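Local atomic coordinates of Blo t 1 allergen (Blomia tropicalis, PDB entry 5JT8), a protein that probably cleaves peptide bonds as a papain-family cysteine protease once its cathepsin-type propeptide is removed, and is a mite allergen. Residues Pro175-Asn180 / Met194-Leu199; Glu238-Thr243 / Asp295-Arg300; Gly267-Val272 / Asn320-Asn325. All blocks are in the same frame, centred on the assembly; numbering follows the deposited sequence.

Contact 1: Pro175-Asn180 / Met194-Leu199; sequences PSYQCN and MIRTGL. Unlike the reference sequence in segment 175-180: Pro-175 (reference Ser).
Tyr-177 reaches with its hydroxyl toward the C-terminal end of helix 187-196, where OH comes to 4.0 Å from Arg-196 CD. CB of Arg-196 lies almost as near, so the phenol oxygen sits beside the aliphatic root of the arginine and not at its charged end. This is the close-packed side: the tyrosine is buried, and its side chain also touches Glu-189 and Lys-192 on the same helix. The two side chains run past each other in opposite directions. Arg-196 stays extended from CG to NE (chi3 -174°), which carries its guanidinium out past the tyrosine toward Ser-176, its plane turned 49° from the phenol ring.

The other side is loose and bridged by water. One water, in the plane of the guanidinium at its edge, accepts a weak bond from Arg-196 NH1 at 3.3 Å and donates to Ser-176 OG at 2.8 Å; Asp-174 also bonds that hydroxyl. A second water joins Tyr-177 OH, at 2.7 Å, to Thr-197 OG1, whose direct distance from OH is 4.2 Å. Thr-197 is the first residue to leave the helical conformation, so this bridge marks the helix end. Gln-178 N bonds Glu-189 OE2, and Met-194, pointing away from the loop, rests the helix end on helix 139-154. The contact ties a surface loop to the C-terminal end of helix 187-196 in the helical domain of the papain fold.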
loop_
_atom_site.group_PDB
_atom_site.type_symbol
_atom_site.label_atom_id
_atom_site.label_comp_id
_atom_site.label_asym_id
_atom_site.label_seq_id
_atom_site.Cartn_x
_atom_site.Cartn_y
_atom_site.Cartn_z
ATOM N N PRO A 175 -12.163 -20.615 -5.013
ATOM C CA PRO A 175 -10.919 -21.298 -4.629
ATOM C C PRO A 175 -9.786 -21.175 -5.658
ATOM O O PRO A 175 -8.646 -21.507 -5.336
ATOM C CB PRO A 175 -11.356 -22.769 -4.462
ATOM C CG PRO A 175 -12.721 -22.871 -5.073
ATOM C CD PRO A 175 -13.332 -21.511 -4.919
ATOM N N SER A 176 -10.079 -20.683 -6.859
ATOM C CA SER A 176 -9.036 -20.458 -7.841
ATOM C C SER A 176 -8.230 -19.197 -7.501
ATOM O O SER A 176 -7.238 -18.898 -8.172
ATOM C CB SER A 176 -9.625 -20.348 -9.248
ATOM O OG SER A 176 -10.262 -19.099 -9.447
ATOM N N TYR A 177 -8.668 -18.457 -6.472
ATOM C CA TYR A 177 -7.907 -17.307 -5.960
ATOM C C TYR A 177 -7.470 -17.558 -4.524
ATOM O O TYR A 177 -8.119 -18.308 -3.800
ATOM C CB TYR A 177 -8.728 -16.012 -6.026
ATOM C CG TYR A 177 -9.005 -15.546 -7.433
ATOM C CD1 TYR A 177 -8.124 -14.698 -8.091
ATOM C CD2 TYR A 177 -10.150 -15.961 -8.107
ATOM C CE1 TYR A 177 -8.376 -14.272 -9.400
ATOM C CE2 TYR A 177 -10.413 -15.546 -9.404
ATOM C CZ TYR A 177 -9.527 -14.696 -10.042
ATOM O OH TYR A 177 -9.794 -14.279 -11.329
ATOM N N GLN A 178 -6.395 -16.900 -4.106
ATOM C CA GLN A 178 -5.803 -17.159 -2.790
ATOM C C GLN A 178 -5.995 -16.042 -1.764
ATOM O O GLN A 178 -5.473 -16.134 -0.653
ATOM C CB GLN A 178 -4.302 -17.435 -2.947
ATOM C CG GLN A 178 -3.995 -18.734 -3.669
ATOM C CD GLN A 178 -4.594 -19.927 -2.953
ATOM O OE1 GLN A 178 -5.271 -20.768 -3.560
ATOM N NE2 GLN A 178 -4.358 -20.002 -1.649
ATOM N N CYS A 179 -6.749 -14.998 -2.105
ATOM C CA CYS A 179 -6.932 -13.877 -1.167
ATOM C C CYS A 179 -7.904 -14.132 -0.019
ATOM O O CYS A 179 -8.724 -15.060 -0.056
ATOM C CB CYS A 179 -7.379 -12.630 -1.928
ATOM S SG CYS A 179 -6.226 -12.218 -3.221
ATOM N N ASN A 180 -7.799 -13.299 1.013
ATOM C CA ASN A 180 -8.627 -13.459 2.206
ATOM C C ASN A 180 -9.416 -12.192 2.588
ATOM O O ASN A 180 -9.671 -11.924 3.766
ATOM C CB ASN A 180 -7.741 -13.933 3.364
ATOM C CG ASN A 180 -6.932 -15.171 2.991
ATOM O OD1 ASN A 180 -7.449 -16.287 3.028
ATOM N ND2 ASN A 180 -5.671 -14.974 2.587
ATOM N N MET A 194 -7.973 -9.063 -12.573
ATOM C CA MET A 194 -8.115 -7.985 -13.537
ATOM C C MET A 194 -7.919 -8.485 -14.969
ATOM O O MET A 194 -8.493 -7.944 -15.906
ATOM C CB MET A 194 -7.125 -6.872 -13.208
ATOM C CG MET A 194 -7.572 -6.027 -12.037
ATOM S SD MET A 194 -6.584 -4.532 -11.985
ATOM C CE MET A 194 -6.210 -4.459 -10.234
ATOM N N ILE A 195 -7.135 -9.542 -15.130
ATOM C CA ILE A 195 -6.966 -10.167 -16.438
ATOM C C ILE A 195 -8.171 -10.998 -16.821
ATOM O O ILE A 195 -8.761 -10.818 -17.889
ATOM C CB ILE A 195 -5.711 -11.073 -16.470
ATOM C CG1 ILE A 195 -4.438 -10.227 -16.401
ATOM C CG2 ILE A 195 -5.689 -11.948 -17.726
ATOM C CD1 ILE A 195 -3.227 -11.034 -15.990
ATOM N N ARG A 196 -8.548 -11.922 -15.948
ATOM C CA ARG A 196 -9.530 -12.922 -16.337
ATOM C C ARG A 196 -10.952 -12.382 -16.338
ATOM O O ARG A 196 -11.801 -12.843 -17.104
ATOM C CB ARG A 196 -9.421 -14.132 -15.410
ATOM C CG ARG A 196 -8.064 -14.817 -15.479
ATOM C CD ARG A 196 -7.947 -15.942 -14.460
ATOM N NE ARG A 196 -6.599 -16.503 -14.434
ATOM C CZ ARG A 196 -6.154 -17.361 -13.519
ATOM N NH1 ARG A 196 -6.951 -17.769 -12.535
ATOM N NH2 ARG A 196 -4.907 -17.807 -13.583
ATOM N N THR A 197 -11.216 -11.401 -15.482
ATOM C CA THR A 197 -12.592 -10.928 -15.251
ATOM C C THR A 197 -12.726 -9.421 -15.479
ATOM O O THR A 197 -13.709 -8.954 -16.037
ATOM C CB THR A 197 -13.046 -11.253 -13.815
ATOM O OG1 THR A 197 -12.913 -12.661 -13.584
ATOM C CG2 THR A 197 -14.508 -10.823 -13.562
ATOM N N GLY A 198 -11.709 -8.671 -15.059
ATOM C CA GLY A 198 -11.751 -7.218 -15.073
ATOM C C GLY A 198 -12.536 -6.637 -13.908
ATOM O O GLY A 198 -13.341 -7.324 -13.293
ATOM N N LEU A 199 -12.299 -5.361 -13.601
ATOM C CA LEU A 199 -13.002 -4.684 -12.510
ATOM C C LEU A 199 -13.958 -3.625 -13.028
ATOM O O LEU A 199 -13.631 -2.909 -13.970
ATOM C CB LEU A 199 -12.012 -4.026 -11.545
ATOM C CG LEU A 199 -11.127 -4.937 -10.708
ATOM C CD1 LEU A 199 -10.013 -4.107 -10.040
ATOM C CD2 LEU A 199 -11.968 -5.677 -9.676
HETATM O O HOH W 1 -10.205 -17.632 -11.852
HETATM O O HOH W 2 -12.502 -14.369 -11.771
#

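Contact 2: Glu238-Thr243 / Asp295-Arg300; sequences EDVMYT and DYWIIR
The indole of Trp-297 pushes the outer corner of its six-membered ring between Val-240 and Met-241, which lie on opposite sides of the ring plane. Both approach obliquely, neither squarely over a face nor at an edge. The contact packs helix 237-247 against strand 294-300 of the mixed sheet in the beta-barrel domain of the papain fold.

On one side, Val-240 CG1 is 3.7 Å from Trp-297 CH2 and only slightly farther from CZ3. The CB of the valine also lies close to the same ring corner. On the other side, Met-241 CG is likewise 3.7 Å from Trp-297 CH2. The thioether bends at chi3 (70°), and SD lies 5.4 Å from the centroid of the six-membered ring and 47° off its normal, an oblique Met-aromatic contact. Both side chains cross the indole at about a right angle.

A single large residue therefore spans the gap between helix and strand, whose nearest CA atoms, of Met-241 and Trp-297, are 9.2 Å apart. All three touching residues are buried, and strand 281-291 extends the apolar surface under the helix, with Leu-285 against Val-240 and Trp-288 against Met-241. Within the helix, Asp-239 O takes two bonds from one residue: Thr-243 N at 2.8 Å, and Thr-243 OG1 from 43° out of the carbonyl plane.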
loop_
_atom_site.group_PDB
_atom_site.type_symbol
_atom_site.label_atom_id
_atom_site.label_comp_id
_atom_site.label_asym_id
_atom_site.label_seq_id
_atom_site.Cartn_x
_atom_site.Cartn_y
_atom_site.Cartn_z
ATOM N N GLU A 238 18.077 -0.221 -8.723
ATOM C CA GLU A 238 18.189 0.057 -10.147
ATOM C C GLU A 238 17.152 -0.713 -10.994
ATOM O O GLU A 238 16.510 -0.122 -11.869
ATOM C CB GLU A 238 19.614 -0.268 -10.636
ATOM C CG GLU A 238 20.714 0.635 -10.083
ATOM C CD GLU A 238 20.838 0.609 -8.544
ATOM O OE1 GLU A 238 20.939 -0.493 -7.927
ATOM O OE2 GLU A 238 20.832 1.715 -7.954
ATOM N N ASP A 239 17.016 -2.013 -10.760
ATOM C CA ASP A 239 15.984 -2.795 -11.453
ATOM C C ASP A 239 14.607 -2.187 -11.191
ATOM O O ASP A 239 13.808 -1.987 -12.110
ATOM C CB ASP A 239 15.997 -4.271 -11.006
ATOM C CG ASP A 239 17.097 -5.071 -11.673
ATOM O OD1 ASP A 239 17.897 -4.447 -12.377
ATOM O OD2 ASP A 239 17.180 -6.312 -11.485
ATOM N N VAL A 240 14.345 -1.888 -9.922
ATOM C CA VAL A 240 13.049 -1.353 -9.528
ATOM C C VAL A 240 12.805 -0.018 -10.209
ATOM O O VAL A 240 11.750 0.169 -10.800
ATOM C CB VAL A 240 12.934 -1.203 -8.003
ATOM C CG1 VAL A 240 11.626 -0.525 -7.649
ATOM C CG2 VAL A 240 12.999 -2.586 -7.354
ATOM N N MET A 241 13.787 0.887 -10.161
ATOM C CA MET A 241 13.673 2.204 -10.806
ATOM C C MET A 241 13.454 2.076 -12.305
ATOM O O MET A 241 12.613 2.762 -12.894
ATOM C CB MET A 241 14.928 3.074 -10.564
ATOM C CG MET A 241 15.182 3.446 -9.100
ATOM S SD MET A 241 16.926 3.853 -8.741
ATOM C CE MET A 241 17.078 5.390 -9.599
ATOM N N TYR A 242 14.237 1.219 -12.938
ATOM C CA TYR A 242 14.015 0.972 -14.350
ATOM C C TYR A 242 12.617 0.392 -14.660
ATOM O O TYR A 242 11.969 0.784 -15.644
ATOM C CB TYR A 242 15.078 0.035 -14.890
ATOM C CG TYR A 242 15.045 0.061 -16.377
ATOM C CD1 TYR A 242 15.511 1.171 -17.073
ATOM C CD2 TYR A 242 14.470 -0.980 -17.091
ATOM C CE1 TYR A 242 15.442 1.223 -18.450
ATOM C CE2 TYR A 242 14.403 -0.949 -18.459
ATOM C CZ TYR A 242 14.896 0.149 -19.136
ATOM O OH TYR A 242 14.832 0.178 -20.507
ATOM N N THR A 243 12.177 -0.564 -13.843
ATOM C CA THR A 243 10.831 -1.139 -13.992
ATOM C C THR A 243 9.768 -0.051 -13.888
ATOM O O THR A 243 8.839 0.005 -14.693
ATOM C CB THR A 243 10.586 -2.232 -12.938
ATOM O OG1 THR A 243 11.521 -3.299 -13.157
ATOM C CG2 THR A 243 9.122 -2.761 -12.990
ATOM N N ASP A 295 18.975 9.804 -1.197
ATOM C CA ASP A 295 18.132 9.131 -2.186
ATOM C C ASP A 295 16.872 8.525 -1.540
ATOM O O ASP A 295 16.966 7.853 -0.516
ATOM C CB ASP A 295 18.920 8.036 -2.912
ATOM C CG ASP A 295 20.114 8.594 -3.689
ATOM O OD1 ASP A 295 20.115 9.804 -3.966
ATOM O OD2 ASP A 295 21.036 7.831 -4.036
ATOM N N TYR A 296 15.703 8.767 -2.129
ATOM C CA TYR A 296 14.459 8.251 -1.561
ATOM C C TYR A 296 13.518 7.664 -2.597
ATOM O O TYR A 296 13.639 7.919 -3.791
ATOM C CB TYR A 296 13.720 9.349 -0.783
ATOM C CG TYR A 296 13.316 10.527 -1.636
ATOM C CD1 TYR A 296 12.115 10.527 -2.354
ATOM C CD2 TYR A 296 14.147 11.639 -1.742
ATOM C CE1 TYR A 296 11.745 11.630 -3.147
ATOM C CE2 TYR A 296 13.802 12.724 -2.531
ATOM C CZ TYR A 296 12.598 12.722 -3.232
ATOM O OH TYR A 296 12.267 13.824 -4.007
ATOM N N TRP A 297 12.586 6.865 -2.102
ATOM C CA TRP A 297 11.485 6.335 -2.881
ATOM C C TRP A 297 10.253 7.211 -2.674
ATOM O O TRP A 297 10.062 7.762 -1.590
ATOM C CB TRP A 297 11.147 4.917 -2.442
ATOM C CG TRP A 297 12.176 3.885 -2.696
ATOM C CD1 TRP A 297 12.892 3.193 -1.768
ATOM C CD2 TRP A 297 12.575 3.384 -3.971
ATOM N NE1 TRP A 297 13.739 2.303 -2.389
ATOM C CE2 TRP A 297 13.561 2.404 -3.744
ATOM C CE3 TRP A 297 12.208 3.682 -5.284
ATOM C CZ2 TRP A 297 14.156 1.701 -4.778
ATOM C CZ3 TRP A 297 12.821 2.991 -6.315
ATOM C CH2 TRP A 297 13.771 2.012 -6.051
ATOM N N ILE A 298 9.403 7.319 -3.685
ATOM C CA ILE A 298 8.091 7.941 -3.479
ATOM C C ILE A 298 7.008 6.868 -3.377
ATOM O O ILE A 298 6.767 6.102 -4.322
ATOM C CB ILE A 298 7.727 8.920 -4.593
ATOM C CG1 ILE A 298 8.891 9.892 -4.860
ATOM C CG2 ILE A 298 6.446 9.664 -4.229
ATOM C CD1 ILE A 298 8.723 10.737 -6.128
ATOM N N ILE A 299 6.367 6.812 -2.215
ATOM C CA ILE A 299 5.391 5.773 -1.911
ATOM C C ILE A 299 3.970 6.301 -1.914
ATOM O O ILE A 299 3.638 7.236 -1.181
ATOM C CB ILE A 299 5.697 5.129 -0.546
ATOM C CG1 ILE A 299 6.943 4.248 -0.667
ATOM C CG2 ILE A 299 4.517 4.296 -0.046
ATOM C CD1 ILE A 299 7.331 3.569 0.630
ATOM N N ARG A 300 3.128 5.713 -2.754
ATOM C CA ARG A 300 1.697 6.007 -2.694
ATOM C C ARG A 300 1.000 5.034 -1.756
ATOM O O ARG A 300 0.959 3.818 -2.017
ATOM C CB ARG A 300 1.056 5.932 -4.075
ATOM C CG ARG A 300 -0.461 5.976 -4.046
ATOM C CD ARG A 300 -1.018 5.846 -5.442
ATOM N NE ARG A 300 -2.471 5.690 -5.445
ATOM C CZ ARG A 300 -3.327 6.658 -5.759
ATOM N NH1 ARG A 300 -2.888 7.869 -6.088
ATOM N NH2 ARG A 300 -4.624 6.415 -5.740
#

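Contact 3: Gly267-Val272 / Asn320-Asn325; sequences GVLRGV and NSLGIN
Ser-321 OG is gripped twice: it donates to Val-272 O at 2.6 Å, and it accepts from a water at 2.8 Å. The bond to the carbonyl lies in the carbonyl plane, with a C=O...OG angle of 151°. It joins two loops of the papain fold's beta-barrel domain, one following the short strand 268-269 and the other following strand 312-316. The serine points OG away from its own backbone N (chi1 176°), toward the carbonyl of Val-272. The same water accepts from Val-272 N at 3.0 Å and donates to Leu-269 O at 3.1 Å, bracing the turn between them.

Beside this polar junction lies an apolar one. Val-272 CG1 packs on the isobutyl end of Leu-322, 3.6 Å from CD2, while Leu-269 CD2 makes a looser approach to CD1 of that leucine. Arg-270, on the outer side of the turn, forms a salt bridge with Asp-66, and Leu-269 touches Tyr-70. Both partners lie in the propeptide inhibitor region, consistent with the prosegment-binding loop of papain-like proenzymes. Asn-320 OD1 closes 320-325 on itself, accepting from Asn-325 N at 2.9 Å, the donor tilted 32° from the amide plane.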
loop_
_atom_site.group_PDB
_atom_site.type_symbol
_atom_site.label_atom_id
_atom_site.label_comp_id
_atom_site.label_asym_id
_atom_site.label_seq_id
_atom_site.Cartn_x
_atom_site.Cartn_y
_atom_site.Cartn_z
ATOM N N GLY A 267 8.819 14.457 5.394
ATOM C CA GLY A 267 10.220 14.135 5.638
ATOM C C GLY A 267 10.683 12.845 4.980
ATOM O O GLY A 267 9.877 12.085 4.433
ATOM N N VAL A 268 11.988 12.593 5.005
ATOM C CA VAL A 268 12.501 11.349 4.443
ATOM C C VAL A 268 12.885 10.387 5.557
ATOM O O VAL A 268 13.777 10.662 6.363
ATOM C CB VAL A 268 13.720 11.569 3.531
ATOM C CG1 VAL A 268 14.209 10.221 3.013
ATOM C CG2 VAL A 268 13.352 12.483 2.386
ATOM N N LEU A 269 12.184 9.267 5.605
ATOM C CA LEU A 269 12.449 8.236 6.588
ATOM C C LEU A 269 13.773 7.553 6.285
ATOM O O LEU A 269 13.891 6.823 5.298
ATOM C CB LEU A 269 11.301 7.220 6.603
ATOM C CG LEU A 269 11.211 6.319 7.835
ATOM C CD1 LEU A 269 11.164 7.166 9.115
ATOM C CD2 LEU A 269 9.984 5.419 7.740
ATOM N N ARG A 270 14.765 7.800 7.133
ATOM C CA ARG A 270 16.087 7.200 6.995
ATOM C C ARG A 270 16.366 6.207 8.119
ATOM O O ARG A 270 15.786 6.309 9.201
ATOM C CB ARG A 270 17.188 8.270 7.010
ATOM C CG ARG A 270 17.196 9.233 5.842
ATOM C CD ARG A 270 18.511 10.017 5.823
ATOM N NE ARG A 270 18.769 10.658 7.105
ATOM C CZ ARG A 270 19.881 11.327 7.401
ATOM N NH1 ARG A 270 20.851 11.444 6.500
ATOM N NH2 ARG A 270 20.022 11.879 8.598
ATOM N N GLY A 271 17.272 5.265 7.862
ATOM C CA GLY A 271 17.749 4.346 8.882
ATOM C C GLY A 271 16.711 3.440 9.528
ATOM O O GLY A 271 16.881 3.022 10.661
ATOM N N VAL A 272 15.633 3.122 8.822
ATOM C CA VAL A 272 14.623 2.236 9.395
ATOM C C VAL A 272 14.633 0.845 8.746
ATOM O O VAL A 272 14.530 0.717 7.513
ATOM C CB VAL A 272 13.201 2.848 9.272
ATOM C CG1 VAL A 272 12.146 1.823 9.630
ATOM C CG2 VAL A 272 13.072 4.078 10.151
ATOM N N ASN A 320 17.096 -1.666 1.131
ATOM C CA ASN A 320 15.897 -2.488 1.249
ATOM C C ASN A 320 15.170 -2.141 2.527
ATOM O O ASN A 320 14.781 -3.018 3.293
ATOM C CB ASN A 320 16.229 -3.996 1.231
ATOM C CG ASN A 320 14.966 -4.863 1.191
ATOM O OD1 ASN A 320 13.882 -4.380 0.828
ATOM N ND2 ASN A 320 15.094 -6.130 1.592
ATOM N N SER A 321 15.062 -0.846 2.785
ATOM C CA SER A 321 14.436 -0.365 3.999
ATOM C C SER A 321 13.003 -0.896 4.087
ATOM O O SER A 321 12.242 -0.814 3.118
ATOM C CB SER A 321 14.458 1.167 4.033
ATOM O OG SER A 321 13.776 1.642 5.169
ATOM N N LEU A 322 12.664 -1.470 5.236
ATOM C CA LEU A 322 11.323 -2.000 5.469
ATOM C C LEU A 322 10.871 -3.035 4.430
ATOM O O LEU A 322 9.683 -3.201 4.224
ATOM C CB LEU A 322 10.305 -0.853 5.502
ATOM C CG LEU A 322 10.453 0.189 6.607
ATOM C CD1 LEU A 322 9.770 1.463 6.188
ATOM C CD2 LEU A 322 9.850 -0.318 7.922
ATOM N N GLY A 323 11.814 -3.695 3.759
ATOM C CA GLY A 323 11.488 -4.713 2.766
ATOM C C GLY A 323 10.850 -4.217 1.467
ATOM O O GLY A 323 10.220 -4.989 0.741
ATOM N N ILE A 324 11.032 -2.935 1.167
ATOM C CA ILE A 324 10.516 -2.318 -0.055
ATOM C C ILE A 324 10.883 -3.087 -1.332
ATOM O O ILE A 324 10.058 -3.220 -2.243
ATOM C CB ILE A 324 11.034 -0.864 -0.168
ATOM C CG1 ILE A 324 10.204 0.054 0.729
ATOM C CG2 ILE A 324 11.035 -0.361 -1.622
ATOM C CD1 ILE A 324 10.885 1.396 0.985
ATOM N N ASN A 325 12.110 -3.602 -1.390
ATOM C CA ASN A 325 12.571 -4.358 -2.557
ATOM C C ASN A 325 12.187 -5.844 -2.590
ATOM O O ASN A 325 12.597 -6.565 -3.498
ATOM C CB ASN A 325 14.102 -4.283 -2.667
ATOM C CG ASN A 325 14.621 -2.868 -2.808
ATOM O OD1 ASN A 325 14.459 -2.040 -1.911
ATOM N ND2 ASN A 325 15.274 -2.588 -3.940
HETATM O O HOH W 3 14.900 4.000 6.099
#

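From the N terminus, the chain passes through the propeptide region before any of the contacts. Contact 1 then closes a short loop of 13 intervening residues, including most of helix 187-196, in the helical domain. It is complete before the others begin, its centre 27 Å from that of contact 2 and 31 Å from that of contact 3. Contacts 2 and 3 close 51 and 47 intervening residues and cross, their segments alternating along the chain. Their centres are 12 Å apart, and they meet where Ile-324 packs on Trp-297 and Val-268 on Tyr-296. Contact 2 sets helix 237-247 on the mixed sheet; contact 3 joins the loops leaving strands 268-269 and 312-316.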